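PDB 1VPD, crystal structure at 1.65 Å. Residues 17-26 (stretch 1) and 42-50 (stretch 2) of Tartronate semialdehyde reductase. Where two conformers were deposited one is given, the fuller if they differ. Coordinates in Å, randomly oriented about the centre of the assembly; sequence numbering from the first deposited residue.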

# COMPACT_ATOMS: atom_id res chain seq x y z
N GLY A 17 -6.48 1.64 -4.83
CA GLY A 17 -6.45 2.12 -6.21
C GLY A 17 -7.71 2.87 -6.64
O GLY A 17 -7.65 3.88 -7.32
N LYS A 18 -8.86 2.33 -6.26
CA LYS A 18 -10.12 2.96 -6.68
C LYS A 18 -10.24 4.41 -6.21
O LYS A 18 -10.41 5.31 -7.05
N PRO A 19 -10.15 4.70 -4.91
CA PRO A 19 -10.21 6.10 -4.47
C PRO A 19 -9.10 6.99 -5.01
O PRO A 19 -9.33 8.19 -5.23
N MSE A 20 -7.91 6.43 -5.22
CA MSE A 20 -6.82 7.18 -5.80
C MSE A 20 -7.17 7.63 -7.23
O MSE A 20 -6.98 8.80 -7.57
N SER A 21 -7.68 6.71 -8.02
CA SER A 21 -8.09 7.02 -9.40
C SER A 21 -9.17 8.10 -9.41
O SER A 21 -9.15 9.00 -10.26
N LYS A 22 -10.10 8.03 -8.45
CA LYS A 22 -11.17 9.03 -8.37
C LYS A 22 -10.63 10.41 -8.01
O LYS A 22 -11.10 11.42 -8.53
N ASN A 23 -9.59 10.48 -7.18
CA ASN A 23 -8.95 11.75 -6.92
C ASN A 23 -8.26 12.34 -8.15
O ASN A 23 -8.24 13.57 -8.30
N LEU A 24 -7.71 11.50 -9.02
CA LEU A 24 -7.11 11.99 -10.26
C LEU A 24 -8.20 12.56 -11.16
O LEU A 24 -7.99 13.61 -11.78
N LEU A 25 -9.34 11.90 -11.22
CA LEU A 25 -10.45 12.38 -12.05
C LEU A 25 -10.95 13.74 -11.56
O LEU A 25 -11.20 14.62 -12.37
N LYS A 26 -11.07 13.89 -10.25
CA LYS A 26 -11.46 15.15 -9.63
C LYS A 26 -10.46 16.26 -9.86
O LYS A 26 -10.83 17.42 -9.93
N ALA A 42 -16.47 -0.39 -13.73
CA ALA A 42 -17.74 0.32 -13.95
C ALA A 42 -17.91 1.51 -13.02
O ALA A 42 -18.36 2.57 -13.43
N ASP A 43 -17.51 1.34 -11.77
CA ASP A 43 -17.58 2.41 -10.78
C ASP A 43 -16.72 3.60 -11.18
O ASP A 43 -17.12 4.75 -11.08
N VAL A 44 -15.50 3.33 -11.64
CA VAL A 44 -14.58 4.38 -11.98
C VAL A 44 -14.96 5.04 -13.33
O VAL A 44 -14.79 6.23 -13.48
N ILE A 45 -15.49 4.27 -14.26
CA ILE A 45 -16.01 4.90 -15.50
C ILE A 45 -17.19 5.79 -15.17
O ILE A 45 -17.34 6.84 -15.76
N ALA A 46 -18.01 5.41 -14.20
CA ALA A 46 -19.14 6.25 -13.80
C ALA A 46 -18.65 7.59 -13.23
O ALA A 46 -19.35 8.60 -13.34
N ALA A 47 -17.43 7.64 -12.68
CA ALA A 47 -16.82 8.90 -12.22
C ALA A 47 -16.11 9.68 -13.32
O ALA A 47 -15.57 10.75 -13.06
N GLY A 48 -16.05 9.13 -14.53
CA GLY A 48 -15.49 9.86 -15.66
C GLY A 48 -14.38 9.18 -16.45
O GLY A 48 -13.95 9.71 -17.49
N ALA A 49 -13.91 8.02 -16.00
CA ALA A 49 -12.82 7.34 -16.71
C ALA A 49 -13.28 6.67 -17.99
O ALA A 49 -14.45 6.32 -18.14
N GLU A 50 -12.34 6.47 -18.90
CA GLU A 50 -12.48 5.46 -19.94
C GLU A 50 -11.81 4.16 -19.53
O GLU A 50 -11.20 4.08 -18.45

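Leu 25 fills the apolar centre of the gap between the stretches. Its CB points toward stretch 2, and with chi1 m and chi2 t its CD1 lies 3.8 Å from Ala 47 CB, 4.1 Å from Val 44 CG1 and 4.3 Å from Ala 49 CB. Leu 25 CD2 rests 3.9 Å from Gly 48 C, where the chain leaves the helix in a Schellman turn; the positive phi of Gly 48 would jam a CB against the preceding carbonyl.

Val 44 (chi1 t) leaves its helix sideways yet links the centre to the preceding turns of stretch 1. Its CG1 approaches Ser 21 OG to 3.5 Å, a packing contact with a methyl group; Ser 21 (chi1 p) turns its hydroxyl back onto its own helix and donates from OG to Lys 18 O at 2.7 Å. Val 44 CG2 meets the aliphatic part of Lys 18, 3.8 Å from CG.

At the polar edge, Asp 43 (chi1 t) points toward stretch 1 and receives two lysines one helical turn apart. Lys 22, extended from an m chi1, leaves sideways but brings NZ within 2.6 Å of Asp 43 OD2; Lys 18 (t, t, p, t) places NZ 3.1 Å from Asp 43 OD1. Both are hydrogen-bonded salt bridges, so each carboxylate oxygen has its own ammonium partner.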

# COMPACT_ATOMS: atom_id res chain seq x y z
CB LYS A 18 -11.33 2.12 -6.26
CG LYS A 18 -12.65 2.69 -6.76
CD LYS A 18 -13.72 1.64 -6.72
CE LYS A 18 -14.40 1.59 -5.41
NZ LYS A 18 -15.66 0.79 -5.53
CB PRO A 19 -10.19 6.02 -2.94
CG PRO A 19 -9.66 4.65 -2.63
CD PRO A 19 -10.10 3.77 -3.76
CB MSE A 20 -5.56 6.32 -5.79
CG MSE A 20 -4.99 6.17 -4.36
SE MSE A 20 -3.68 4.71 -4.26
CE MSE A 20 -2.15 5.61 -5.02
CB SER A 21 -8.54 5.76 -10.15
OG SER A 21 -9.79 5.27 -9.72
CB LYS A 22 -12.27 8.57 -7.41
CG LYS A 22 -13.07 7.42 -7.95
CD LYS A 22 -14.22 7.11 -7.04
CE LYS A 22 -14.99 5.93 -7.52
NZ LYS A 22 -15.93 5.45 -6.48
CB ASN A 23 -7.99 11.66 -5.72
CG ASN A 23 -8.75 11.64 -4.41
OD1 ASN A 23 -9.83 12.25 -4.31
ND2 ASN A 23 -8.21 10.93 -3.39
CB LEU A 24 -6.36 10.88 -11.00
CG LEU A 24 -5.04 10.39 -10.38
CD1 LEU A 24 -4.39 9.36 -11.29
CD2 LEU A 24 -4.07 11.51 -10.06
CB LEU A 25 -11.60 11.38 -12.08
CG LEU A 25 -11.31 10.07 -12.84
CD1 LEU A 25 -12.34 9.05 -12.52
CD2 LEU A 25 -11.25 10.29 -14.35
CB LYS A 26 -11.64 14.97 -8.12
CG LYS A 26 -12.91 14.26 -7.76
CD LYS A 26 -13.34 14.63 -6.34
CE LYS A 26 -13.55 13.40 -5.52
NZ LYS A 26 -14.53 12.44 -6.14
CB ALA A 42 -18.90 -0.62 -13.82
CB ASP A 43 -17.12 1.84 -9.43
CG ASP A 43 -17.28 2.81 -8.29
OD1 ASP A 43 -17.69 2.35 -7.20
OD2 ASP A 43 -17.02 4.03 -8.37
CB VAL A 44 -13.10 3.89 -11.91
CG1 VAL A 44 -12.15 4.97 -12.31
CG2 VAL A 44 -12.77 3.41 -10.48
CB ILE A 45 -16.55 3.79 -16.46
CG1 ILE A 45 -15.43 3.02 -17.14
CG2 ILE A 45 -17.53 4.37 -17.51
CD1 ILE A 45 -15.92 1.79 -17.89
CB ALA A 46 -20.03 5.51 -12.81
CB ALA A 47 -15.84 8.64 -11.05
CB ALA A 49 -12.16 6.30 -15.82
CB GLU A 50 -11.85 5.98 -21.23
CG GLU A 50 -12.55 7.22 -21.74
CD GLU A 50 -12.07 7.60 -23.11
OE1 GLU A 50 -10.87 7.92 -23.22
OE2 GLU A 50 -12.91 7.54 -24.05